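EchA1_1 (Mycobacterium avium subsp. paratuberculosis, PDB 3R9T) probably catalyses the reversible hydration of (2E)-enoyl-CoA thioesters to (3S)-3-hydroxyacyl-CoA, a step of fatty acid oxidation, as a member of the enoyl-CoA hydratase/isomerase family. Local coordinates at residues L143-A147 and G148-R152; Q156-R159 and K160-M163; E170-A174 and A175-D179; E185-A189 and G190-D194; Y219-D223 and G224-G228. All coordinates share one frame; numbering follows the deposited sequence. Where two conformers were deposited one is given.

Interaction 1: L143-A147 and G148-R152; sequences LIAAA and GGVFR. With BEZ (benzoic acid), chain E.
Ala145 and Val150 are joined where the backbone of 143-147 folds back on the start of helix 149-156: Val150 N donates to Ala145 O over 3.3 Å, on a lone pair in the carbonyl plane, and Ala145 is the centre of an inverse gamma turn. The same carbonyl oxygen accepts from a water that in turn takes a weak bond from Gly148 N. Val150 turns its CG2 branch onto this loop. With CG1 anti to the backbone N (chi1 -180°), CG2 is left beside that N, which puts it 3.2 Å from Ala145 O and 3.8 Å from Ala145 CB, and the same methyl meets Ile144 CB at 4.1 Å. Small residues suit the tight turn: at Gly148 a beta carbon would strike Ala147 O, and at Gly149 it would run into Ala145 CB. A second water bridges Ala147 O, 2.8 Å away, to Arg152 NH1, at the guanidinium edge and in its plane; Val96 O and Asp229 hold the same group. Ala147 N donates to O1 of the bound benzoic acid at 3.2 Å, while Ala146 CB lies 3.9 Å from ring atom C2. Glu118 accepts from Gly149 N, so the helix start is tied to another residue of the same pocket. This alanine loop, with a glycine N-cap opening helix 149-156, lines the benzoic acid pocket of a crotonase-fold enzyme.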
loop_
_atom_site.group_PDB
_atom_site.type_symbol
_atom_site.label_atom_id
_atom_site.label_comp_id
_atom_site.label_asym_id
_atom_site.label_seq_id
_atom_site.Cartn_x
_atom_site.Cartn_y
_atom_site.Cartn_z
ATOM N N LEU B 143 25.967 -4.338 -4.002
ATOM C CA LEU B 143 25.470 -3.734 -2.774
ATOM C C LEU B 143 23.940 -3.751 -2.801
ATOM O O LEU B 143 23.343 -4.491 -3.570
ATOM C CB LEU B 143 25.949 -2.288 -2.692
ATOM N N ILE B 144 23.315 -2.929 -1.964
ATOM C CA ILE B 144 21.848 -2.807 -1.945
ATOM C C ILE B 144 21.481 -1.366 -1.642
ATOM O O ILE B 144 22.346 -0.574 -1.277
ATOM C CB ILE B 144 21.152 -3.729 -0.894
ATOM C CG1 ILE B 144 21.680 -3.471 0.533
ATOM C CG2 ILE B 144 21.227 -5.236 -1.309
ATOM C CD1 ILE B 144 20.918 -4.224 1.614
ATOM N N ALA B 145 20.197 -1.042 -1.822
ATOM C CA ALA B 145 19.656 0.266 -1.466
ATOM C C ALA B 145 19.548 0.342 0.050
ATOM O O ALA B 145 18.476 0.138 0.626
ATOM C CB ALA B 145 18.280 0.495 -2.144
ATOM N N ALA B 146 20.692 0.642 0.672
ATOM C CA ALA B 146 20.862 0.597 2.119
ATOM C C ALA B 146 20.304 1.827 2.820
ATOM O O ALA B 146 20.123 1.802 4.036
ATOM C CB ALA B 146 22.355 0.407 2.479
ATOM N N ALA B 147 20.037 2.891 2.062
ATOM C CA ALA B 147 19.492 4.139 2.602
ATOM C C ALA B 147 17.951 4.171 2.618
ATOM O O ALA B 147 17.337 5.220 2.379
ATOM C CB ALA B 147 20.052 5.343 1.802
ATOM N N GLY B 148 17.347 3.037 2.974
ATOM C CA GLY B 148 15.896 2.910 3.083
ATOM C C GLY B 148 15.183 2.342 1.860
ATOM O O GLY B 148 14.002 1.982 1.945
ATOM N N GLY B 149 15.856 2.265 0.718
ATOM C CA GLY B 149 15.144 1.944 -0.526
ATOM C C GLY B 149 14.580 0.528 -0.526
ATOM O O GLY B 149 13.486 0.274 -1.026
ATOM N N VAL B 150 15.321 -0.412 0.040
ATOM C CA VAL B 150 14.900 -1.820 -0.021
ATOM C C VAL B 150 13.565 -2.068 0.680
ATOM O O VAL B 150 12.762 -2.868 0.196
ATOM C CB VAL B 150 15.960 -2.801 0.546
ATOM C CG1 VAL B 150 15.449 -4.247 0.446
ATOM C CG2 VAL B 150 17.283 -2.663 -0.187
ATOM N N PHE B 151 13.315 -1.401 1.803
ATOM C CA PHE B 151 12.037 -1.575 2.471
ATOM C C PHE B 151 11.008 -0.469 2.238
ATOM O O PHE B 151 9.829 -0.688 2.519
ATOM C CB PHE B 151 12.232 -1.832 3.969
ATOM C CG PHE B 151 12.777 -0.660 4.746
ATOM C CD1 PHE B 151 14.139 -0.556 5.013
ATOM C CD2 PHE B 151 11.909 0.304 5.269
ATOM C CE1 PHE B 151 14.633 0.517 5.755
ATOM C CE2 PHE B 151 12.391 1.367 6.030
ATOM C CZ PHE B 151 13.739 1.470 6.281
ATOM N N ARG B 152 11.405 0.701 1.733
ATOM C CA ARG B 152 10.412 1.736 1.464
ATOM C C ARG B 152 9.826 1.639 0.075
ATOM O O ARG B 152 8.724 2.133 -0.129
ATOM C CB ARG B 152 10.977 3.144 1.657
ATOM C CG ARG B 152 11.260 3.453 3.106
ATOM C CD ARG B 152 11.968 4.773 3.299
ATOM N NE ARG B 152 11.952 5.178 4.713
ATOM C CZ ARG B 152 12.788 6.066 5.263
ATOM N NH1 ARG B 152 13.740 6.662 4.548
ATOM N NH2 ARG B 152 12.686 6.358 6.554
HETATM C C BEZ E . 22.649 3.175 -1.296
HETATM O O1 BEZ E . 21.621 3.374 -0.634
HETATM O O2 BEZ E . 22.599 3.179 -2.542
HETATM C C1 BEZ E . 23.938 2.980 -0.568
HETATM C C2 BEZ E . 24.039 3.435 0.740
HETATM C C3 BEZ E . 25.230 3.269 1.438
HETATM C C4 BEZ E . 26.310 2.647 0.823
HETATM C C5 BEZ E . 26.206 2.191 -0.489
HETATM C C6 BEZ E . 25.017 2.361 -1.191
HETATM O O HOH W 1 17.091 -0.137 3.020
HETATM O O HOH W 2 14.824 6.239 1.908
#

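Interaction 2: Q156-R159 and K160-M163; sequences QLPR and KVAM
Arg159 lies alongside Met163, one helical turn further on, and both side chains point the same way in the one of two Met163 conformers described here. From the start of Arg159, CB and CG pack close to the next residue's backbone, CG lying 3.3 Å from Lys160 N. CG is anti to the backbone N (chi1 161°), and bends at chi2 and chi3 bring NH1 within 3.8 Å of Met163 CE in that conformer, the methyl at the guanidinium edge and in its plane. NH1 also makes a weak hydrogen bond to Ala218 O of the second subunit. Beneath, Pro158 O accepts from Ala162 N at 2.8 Å, nearly along the C=O axis, and Arg159 O takes Met163 N at 2.9 Å. Proline suits the N-cap, whose own N-H has no place in the helical hydrogen-bond ladder. Leu157 CB rests on Ala162 CB at 4.0 Å, and Pro158 CB meets Val161 CG2 at the same separation. Apolar packing on Trp180 of the same chain thus lies beside an interface in which Arg159 and Lys160 reach carbonyl oxygens of the second subunit, Lys160 NZ meeting Ser123 O. Such acceptors probably repay the desolvation of these charges.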
loop_
_atom_site.group_PDB
_atom_site.type_symbol
_atom_site.label_atom_id
_atom_site.label_comp_id
_atom_site.label_asym_id
_atom_site.label_seq_id
_atom_site.Cartn_x
_atom_site.Cartn_y
_atom_site.Cartn_z
ATOM N N GLN B 156 5.636 2.339 -1.054
ATOM C CA GLN B 156 5.194 3.526 -1.779
ATOM C C GLN B 156 4.787 3.295 -3.224
ATOM O O GLN B 156 4.254 4.197 -3.855
ATOM C CB GLN B 156 6.268 4.594 -1.692
ATOM C CG GLN B 156 6.625 4.902 -0.254
ATOM C CD GLN B 156 7.512 6.107 -0.100
ATOM O OE1 GLN B 156 7.556 6.975 -0.977
ATOM N NE2 GLN B 156 8.240 6.174 1.015
ATOM N N LEU B 157 5.063 2.101 -3.734
ATOM C CA LEU B 157 4.675 1.668 -5.063
ATOM C C LEU B 157 3.946 0.344 -4.912
ATOM O O LEU B 157 4.167 -0.365 -3.931
ATOM C CB LEU B 157 5.927 1.438 -5.917
ATOM C CG LEU B 157 6.595 2.567 -6.689
ATOM C CD1 LEU B 157 7.823 2.052 -7.404
ATOM C CD2 LEU B 157 5.647 3.097 -7.716
ATOM N N PRO B 158 3.085 -0.020 -5.872
ATOM C CA PRO B 158 2.467 -1.336 -5.805
ATOM C C PRO B 158 3.520 -2.418 -5.668
ATOM O O PRO B 158 4.587 -2.361 -6.272
ATOM C CB PRO B 158 1.748 -1.453 -7.142
ATOM C CG PRO B 158 1.416 -0.056 -7.483
ATOM C CD PRO B 158 2.612 0.731 -7.048
ATOM N N ARG B 159 3.216 -3.406 -4.858
ATOM C CA ARG B 159 4.203 -4.400 -4.521
ATOM C C ARG B 159 4.928 -4.991 -5.725
ATOM O O ARG B 159 6.152 -5.019 -5.741
ATOM C CB ARG B 159 3.543 -5.504 -3.717
ATOM C CG ARG B 159 4.302 -6.796 -3.679
ATOM C CD ARG B 159 5.505 -6.682 -2.814
ATOM N NE ARG B 159 5.147 -6.615 -1.403
ATOM C CZ ARG B 159 6.029 -6.578 -0.410
ATOM N NH1 ARG B 159 7.333 -6.590 -0.670
ATOM N NH2 ARG B 159 5.609 -6.524 0.851
ATOM N N LYS B 160 4.203 -5.484 -6.714
ATOM C CA LYS B 160 4.867 -6.097 -7.865
ATOM C C LYS B 160 5.725 -5.097 -8.648
ATOM O O LYS B 160 6.810 -5.437 -9.106
ATOM C CB LYS B 160 3.848 -6.769 -8.802
ATOM C CG LYS B 160 3.808 -8.280 -8.690
ATOM C CD LYS B 160 3.413 -8.758 -7.328
ATOM C CE LYS B 160 3.314 -10.272 -7.324
ATOM N NZ LYS B 160 3.056 -10.773 -5.957
ATOM N N VAL B 161 5.243 -3.869 -8.797
ATOM C CA VAL B 161 5.994 -2.831 -9.491
ATOM C C VAL B 161 7.294 -2.503 -8.716
ATOM O O VAL B 161 8.373 -2.352 -9.327
ATOM C CB VAL B 161 5.115 -1.588 -9.692
ATOM C CG1 VAL B 161 5.879 -0.465 -10.361
ATOM C CG2 VAL B 161 3.870 -1.967 -10.511
ATOM N N ALA B 162 7.189 -2.392 -7.388
ATOM C CA ALA B 162 8.339 -2.144 -6.527
ATOM C C ALA B 162 9.368 -3.258 -6.631
ATOM O O ALA B 162 10.575 -3.009 -6.745
ATOM C CB ALA B 162 7.889 -1.985 -5.071
ATOM N N MET B 163 8.896 -4.497 -6.605
ATOM C CA MET B 163 9.793 -5.643 -6.650
ATOM C C MET B 163 10.535 -5.698 -7.988
ATOM O O MET B 163 11.709 -6.031 -8.025
ATOM C CB MET B 163 9.041 -6.952 -6.399
ATOM C CG MET B 163 9.963 -8.118 -6.064
ATOM S SD MET B 163 10.862 -7.903 -4.505
ATOM C CE MET B 163 9.672 -6.890 -3.601
#

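Interaction 3: E170-A174 and A175-D179; sequences EPLSA and AAARD
A serine N-cap opens helix 174-180, with Ser173 OG accepting from Ala176 N at 3.0 Å. The hydroxyl reaches that amide because OG stands between the backbone N and the carbonyl carbon (chi1 64°), folded back over the first turn, where it also touches Ala176 CB at 3.4 Å. Serine suits the position: its short side chain supplies an acceptor to an N-H that has no earlier helical carbonyl to use. Regular helical bonding follows, Ala177 N donating to Ser173 O and Arg178 N to Ala174 O, each over 2.9 Å. Leu172, just before the cap, provides the apolar part of the contact. Its CG is anti to the backbone N (chi1 -171°), which carries the two methyls under the helix start: CD1 lies 3.7 Å from Ala176 CB, and CD2 is equally far from Ala177 CB. Alanines at these places let the leucine come close to the helix backbone. At the far end Arg178 NH2 forms a salt bridge with Asp179 OD1 at 2.9 Å, in the guanidinium plane and on the anti side of the carboxylate. Around the contact, Leu172 pairs by backbone hydrogen bonds with Phe134 of strand 133-135, and Ala177 packs on Phe134, Leu182 and Ile183, seating the new helix between that strand and the loop leading to strand 185-187.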
loop_
_atom_site.group_PDB
_atom_site.type_symbol
_atom_site.label_atom_id
_atom_site.label_comp_id
_atom_site.label_asym_id
_atom_site.label_seq_id
_atom_site.Cartn_x
_atom_site.Cartn_y
_atom_site.Cartn_z
ATOM N N GLU B 170 16.568 -1.615 -12.820
ATOM C CA GLU B 170 16.349 -0.800 -14.006
ATOM C C GLU B 170 15.630 0.489 -13.655
ATOM O O GLU B 170 14.870 0.531 -12.701
ATOM C CB GLU B 170 15.558 -1.588 -15.046
ATOM C CG GLU B 170 16.352 -2.777 -15.573
ATOM C CD GLU B 170 15.595 -3.686 -16.510
ATOM O OE1 GLU B 170 14.372 -3.500 -16.694
ATOM O OE2 GLU B 170 16.246 -4.600 -17.072
ATOM N N PRO B 171 15.867 1.548 -14.434
ATOM C CA PRO B 171 15.339 2.860 -14.083
ATOM C C PRO B 171 13.854 3.043 -14.433
ATOM O O PRO B 171 13.266 2.272 -15.202
ATOM C CB PRO B 171 16.225 3.805 -14.895
ATOM C CG PRO B 171 16.580 3.011 -16.102
ATOM C CD PRO B 171 16.736 1.601 -15.619
ATOM N N LEU B 172 13.287 4.108 -13.883
ATOM C CA LEU B 172 11.870 4.444 -13.985
ATOM C C LEU B 172 11.817 5.906 -14.442
ATOM O O LEU B 172 12.519 6.741 -13.863
ATOM C CB LEU B 172 11.240 4.292 -12.584
ATOM C CG LEU B 172 9.722 4.389 -12.429
ATOM C CD1 LEU B 172 9.019 3.155 -12.986
ATOM C CD2 LEU B 172 9.351 4.593 -10.969
ATOM N N SER B 173 11.040 6.227 -15.484
ATOM C CA SER B 173 10.870 7.634 -15.882
ATOM C C SER B 173 10.085 8.435 -14.851
ATOM O O SER B 173 9.366 7.887 -14.024
ATOM C CB SER B 173 10.142 7.763 -17.226
ATOM O OG SER B 173 8.818 7.258 -17.151
ATOM N N ALA B 174 10.191 9.749 -14.936
ATOM C CA ALA B 174 9.405 10.626 -14.070
ATOM C C ALA B 174 7.916 10.390 -14.289
ATOM O O ALA B 174 7.150 10.292 -13.339
ATOM C CB ALA B 174 9.755 12.078 -14.318
ATOM N N ALA B 175 7.521 10.237 -15.539
ATOM C CA ALA B 175 6.136 9.976 -15.850
ATOM C C ALA B 175 5.638 8.669 -15.222
ATOM O O ALA B 175 4.561 8.636 -14.645
ATOM C CB ALA B 175 5.964 9.930 -17.339
ATOM N N ALA B 176 6.424 7.602 -15.338
ATOM C CA ALA B 176 6.009 6.308 -14.776
ATOM C C ALA B 176 5.958 6.402 -13.243
ATOM O O ALA B 176 5.049 5.851 -12.607
ATOM C CB ALA B 176 6.953 5.179 -15.215
ATOM N N ALA B 177 6.927 7.105 -12.662
ATOM C CA ALA B 177 6.928 7.324 -11.213
ATOM C C ALA B 177 5.667 8.042 -10.789
ATOM O O ALA B 177 5.043 7.672 -9.791
ATOM C CB ALA B 177 8.151 8.105 -10.781
ATOM N N ARG B 178 5.264 9.050 -11.555
ATOM C CA ARG B 178 4.049 9.782 -11.240
ATOM C C ARG B 178 2.811 8.910 -11.409
ATOM O O ARG B 178 1.902 8.974 -10.592
ATOM C CB ARG B 178 3.928 11.040 -12.101
ATOM C CG ARG B 178 2.881 12.017 -11.610
ATOM C CD ARG B 178 1.992 12.499 -12.718
ATOM N NE ARG B 178 1.275 11.398 -13.356
ATOM C CZ ARG B 178 0.041 10.995 -13.063
ATOM N NH1 ARG B 178 -0.684 11.585 -12.115
ATOM N NH2 ARG B 178 -0.476 9.980 -13.738
ATOM N N ASP B 179 2.774 8.092 -12.456
ATOM C CA ASP B 179 1.617 7.238 -12.711
ATOM C C ASP B 179 1.357 6.263 -11.579
ATOM O O ASP B 179 0.202 5.923 -11.305
ATOM C CB ASP B 179 1.813 6.415 -13.990
ATOM C CG ASP B 179 1.835 7.260 -15.246
ATOM O OD1 ASP B 179 1.394 8.423 -15.224
ATOM O OD2 ASP B 179 2.308 6.743 -16.286
#

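Interaction 4: E185-A189 and G190-D194; sequences EVVEA and GSVLD
Val187 directs one methyl, CG2, at the hydroxyl of Ser191 and the start of the following helix. CG2 stands between the backbone N and the carbonyl carbon (chi1 -57°), and from there it touches Ser191 OG at 3.4 Å and Val192 CA at 3.8 Å. Val192 CB and CG2 are both 4.2 Å from the same methyl, which thus rests against backbone and side chain of Val192 together. The same Ser191 hydroxyl reaches back over the turn: OG donates to Glu188 O at 2.8 Å, on a lone pair in the carbonyl plane. Ser191 N grips that oxygen too, at 3.0 Å and tilted 22° out of the plane, giving Glu188 O two donors from a single residue. Ser191 stands at the N-cap of helix 192-204, but its short side chain serves the turn and makes no capping bond. Gly190 takes the positive-phi place, where a beta carbon would clash with Ala189 O; its N also donates to Asp129, and Ala189 N to Glu130. Val187 and Val192 both rest on Val127 of strand 125-129. Glu188 to Ser191 form a type II beta turn that carries the chain from the outermost strand of the main sheet, 185-187, into helix 192-204.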
loop_
_atom_site.group_PDB
_atom_site.type_symbol
_atom_site.label_atom_id
_atom_site.label_comp_id
_atom_site.label_asym_id
_atom_site.label_seq_id
_atom_site.Cartn_x
_atom_site.Cartn_y
_atom_site.Cartn_z
ATOM N N GLU B 185 4.101 15.085 -8.990
ATOM C CA GLU B 185 3.908 15.876 -10.183
ATOM C C GLU B 185 5.169 15.965 -11.041
ATOM O O GLU B 185 6.292 15.859 -10.552
ATOM C CB GLU B 185 3.344 17.229 -9.767
ATOM C CG GLU B 185 4.309 18.258 -9.470
ATOM C CD GLU B 185 3.645 19.620 -9.395
ATOM O OE1 GLU B 185 4.178 20.448 -8.665
ATOM O OE2 GLU B 185 2.599 19.870 -10.038
ATOM N N VAL B 186 4.934 16.092 -12.343
ATOM C CA VAL B 186 5.969 16.192 -13.342
ATOM C C VAL B 186 5.816 17.563 -13.947
ATOM O O VAL B 186 4.694 17.963 -14.292
ATOM C CB VAL B 186 5.830 15.098 -14.415
ATOM C CG1 VAL B 186 6.958 15.198 -15.414
ATOM C CG2 VAL B 186 5.879 13.705 -13.755
ATOM N N VAL B 187 6.931 18.273 -14.066
ATOM C CA VAL B 187 6.900 19.636 -14.546
ATOM C C VAL B 187 7.865 19.862 -15.693
ATOM O O VAL B 187 8.800 19.095 -15.919
ATOM C CB VAL B 187 7.181 20.626 -13.404
ATOM C CG1 VAL B 187 6.167 20.420 -12.275
ATOM C CG2 VAL B 187 8.619 20.488 -12.896
ATOM N N GLU B 188 7.604 20.934 -16.424
ATOM C CA GLU B 188 8.467 21.315 -17.516
ATOM C C GLU B 188 9.916 21.476 -17.103
ATOM O O GLU B 188 10.222 21.981 -16.020
ATOM C CB GLU B 188 7.979 22.613 -18.140
ATOM C CG GLU B 188 6.933 22.414 -19.194
ATOM C CD GLU B 188 6.939 23.562 -20.163
ATOM O OE1 GLU B 188 7.127 23.326 -21.378
ATOM O OE2 GLU B 188 6.805 24.711 -19.695
ATOM N N ALA B 189 10.791 21.051 -18.006
ATOM C CA ALA B 189 12.225 21.169 -17.856
ATOM C C ALA B 189 12.601 22.542 -17.315
ATOM O O ALA B 189 12.197 23.571 -17.862
ATOM C CB ALA B 189 12.916 20.924 -19.200
ATOM N N GLY B 190 13.360 22.522 -16.222
ATOM C CA GLY B 190 13.908 23.718 -15.578
ATOM C C GLY B 190 13.044 24.420 -14.538
ATOM O O GLY B 190 13.509 25.371 -13.895
ATOM N N SER B 191 11.800 23.971 -14.363
ATOM C CA SER B 191 10.839 24.675 -13.485
ATOM C C SER B 191 10.631 23.986 -12.128
ATOM O O SER B 191 9.716 24.354 -11.376
ATOM C CB SER B 191 9.475 24.848 -14.182
ATOM O OG SER B 191 8.757 23.628 -14.296
ATOM N N VAL B 192 11.476 23.009 -11.797
ATOM C CA VAL B 192 11.192 22.152 -10.627
ATOM C C VAL B 192 11.220 22.906 -9.290
ATOM O O VAL B 192 10.377 22.655 -8.429
ATOM C CB VAL B 192 12.045 20.856 -10.562
ATOM C CG1 VAL B 192 13.425 21.107 -9.932
ATOM C CG2 VAL B 192 11.297 19.803 -9.756
ATOM N N LEU B 193 12.129 23.863 -9.122
ATOM C CA LEU B 193 12.152 24.612 -7.868
ATOM C C LEU B 193 10.911 25.483 -7.692
ATOM O O LEU B 193 10.290 25.482 -6.618
ATOM C CB LEU B 193 13.427 25.444 -7.731
ATOM C CG LEU B 193 13.572 26.172 -6.387
ATOM C CD1 LEU B 193 13.402 25.235 -5.167
ATOM C CD2 LEU B 193 14.912 26.906 -6.320
ATOM N N ASP B 194 10.553 26.238 -8.730
ATOM C CA ASP B 194 9.341 27.052 -8.667
ATOM C C ASP B 194 8.093 26.219 -8.381
ATOM O O ASP B 194 7.255 26.616 -7.568
ATOM C CB ASP B 194 9.138 27.856 -9.952
ATOM C CG ASP B 194 10.037 29.071 -10.037
ATOM O OD1 ASP B 194 10.586 29.524 -9.004
ATOM O OD2 ASP B 194 10.179 29.590 -11.164
#

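Interaction 5: Y219-D223 and G224-G228; sequences YGVDD and GVVVG
Val221 and Val226 face each other as the non-hydrogen-bonded pair of a tight antiparallel hairpin. Three backbone hydrogen bonds hold it: Asp222 N donates to Val225 O at 3.1 Å, Val225 N to Asp222 O at 3.0 Å, and Val227 N to Gly220 O at 3.2 Å. The Val225 amide comes from well above the plane of the Asp222 carbonyl, 52° out of it, as the sharp type I' turn from Asp222 to Val225 brings it round. Positive phi at Asp223 and Gly224 makes this turn; glycine suits the second place, where a beta carbon would strike Asp223 O. Gly220 likewise has positive phi, ending the preceding helix in a Schellman motif. A water spans the open end, donating to Tyr219 O and accepting from Gly228 N. The apolar contacts are Val226 CG2 with Val221 CG2 at 3.9 Å and with Tyr219 CB at 4.3 Å; both valines rest on Phe99. Other methyls pack on polar atoms. Val221 CG1, anti to the backbone N (chi1 173°), lies over the turn, 3.6 Å from Gly224 N, and Val227 CG2 touches Asp222 OD2 at 3.4 Å, the two side chains crossing at a slant. Asp222 OD1 makes salt bridges with Arg238 and Arg235 of the third subunit, and Tyr219 OH bonds Asp124. Beta-branched valines, which suit extended backbone, thus accompany an aspartate whose ionised form the two arginines would probably stabilise.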
loop_
_atom_site.group_PDB
_atom_site.type_symbol
_atom_site.label_atom_id
_atom_site.label_comp_id
_atom_site.label_asym_id
_atom_site.label_seq_id
_atom_site.Cartn_x
_atom_site.Cartn_y
_atom_site.Cartn_z
ATOM N N TYR B 219 3.074 9.013 9.970
ATOM C CA TYR B 219 4.298 8.200 9.950
ATOM C C TYR B 219 4.495 7.363 11.217
ATOM O O TYR B 219 5.495 6.677 11.320
ATOM C CB TYR B 219 5.538 9.053 9.710
ATOM C CG TYR B 219 5.597 9.614 8.310
ATOM C CD1 TYR B 219 5.394 10.954 8.086
ATOM C CD2 TYR B 219 5.851 8.792 7.202
ATOM C CE1 TYR B 219 5.421 11.481 6.795
ATOM C CE2 TYR B 219 5.879 9.318 5.891
ATOM C CZ TYR B 219 5.669 10.669 5.704
ATOM O OH TYR B 219 5.710 11.218 4.423
ATOM N N GLY B 220 3.559 7.386 12.161
ATOM C CA GLY B 220 3.708 6.572 13.374
ATOM C C GLY B 220 4.912 6.950 14.202
ATOM O O GLY B 220 5.705 6.105 14.573
ATOM N N VAL B 221 5.020 8.231 14.527
ATOM C CA VAL B 221 6.182 8.756 15.219
ATOM C C VAL B 221 5.947 8.836 16.710
ATOM O O VAL B 221 4.987 9.457 17.168
ATOM C CB VAL B 221 6.555 10.138 14.670
ATOM C CG1 VAL B 221 7.701 10.808 15.507
ATOM C CG2 VAL B 221 6.898 9.995 13.171
ATOM N N ASP B 222 6.831 8.166 17.442
ATOM C CA ASP B 222 6.943 8.306 18.884
ATOM C C ASP B 222 8.334 8.876 19.190
ATOM O O ASP B 222 9.349 8.350 18.726
ATOM C CB ASP B 222 6.756 6.950 19.582
ATOM C CG ASP B 222 5.385 6.334 19.329
ATOM O OD1 ASP B 222 4.390 7.074 19.161
ATOM O OD2 ASP B 222 5.304 5.085 19.312
ATOM N N ASP B 223 8.360 9.974 19.936
ATOM C CA ASP B 223 9.610 10.628 20.345
ATOM C C ASP B 223 10.596 10.834 19.187
ATOM O O ASP B 223 11.777 10.488 19.284
ATOM C CB ASP B 223 10.284 9.830 21.464
ATOM C CG ASP B 223 9.620 10.032 22.815
ATOM O OD1 ASP B 223 8.495 10.569 22.856
ATOM O OD2 ASP B 223 10.238 9.658 23.836
ATOM N N GLY B 224 10.118 11.396 18.082
ATOM C CA GLY B 224 11.002 11.705 16.957
ATOM C C GLY B 224 11.457 10.539 16.093
ATOM O O GLY B 224 12.258 10.738 15.186
ATOM N N VAL B 225 10.950 9.334 16.355
ATOM C CA VAL B 225 11.328 8.137 15.594
ATOM C C VAL B 225 10.134 7.550 14.847
ATOM O O VAL B 225 9.071 7.380 15.427
ATOM C CB VAL B 225 11.890 7.037 16.529
ATOM C CG1 VAL B 225 12.253 5.775 15.739
ATOM C CG2 VAL B 225 13.104 7.564 17.273
ATOM N N VAL B 226 10.327 7.236 13.569
ATOM C CA VAL B 226 9.341 6.507 12.777
ATOM C C VAL B 226 9.456 5.038 13.209
ATOM O O VAL B 226 10.314 4.290 12.743
ATOM C CB VAL B 226 9.573 6.684 11.268
ATOM C CG1 VAL B 226 8.527 5.906 10.441
ATOM C CG2 VAL B 226 9.552 8.180 10.912
ATOM N N VAL B 227 8.548 4.639 14.091
ATOM C CA VAL B 227 8.604 3.343 14.769
ATOM C C VAL B 227 8.600 2.165 13.816
ATOM O O VAL B 227 9.353 1.194 13.994
ATOM C CB VAL B 227 7.383 3.197 15.697
ATOM C CG1 VAL B 227 7.275 1.781 16.241
ATOM C CG2 VAL B 227 7.469 4.206 16.810
ATOM N N GLY B 228 7.733 2.249 12.821
ATOM C CA GLY B 228 7.533 1.156 11.884
ATOM C C GLY B 228 8.725 0.858 10.990
ATOM O O GLY B 228 8.817 -0.241 10.439
HETATM O O HOH W 3 5.845 4.059 11.855
#

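All five contacts are local and lie in series along the chain; none nests within or crosses another. Interaction 1 closes the pocket loop into helix 149-156, and interaction 2 follows at once, joining that helix to helix 159-168, their centres about 14 Å apart. Interaction 3 carries the chain from strand 172-173 into helix 174-180. Interaction 4 then leads from the edge strand of the main sheet into helix 192-204, and interactions 3 and 4 touch where Val186 packs on Ala174 and Arg178. Interaction 5 closes the hairpin between helices 208-218 and 230-243, its centre about 31 Å from that of interaction 4. Interactions 1 and 2 both meet the second subunit, and interactions 2 and 5 the third.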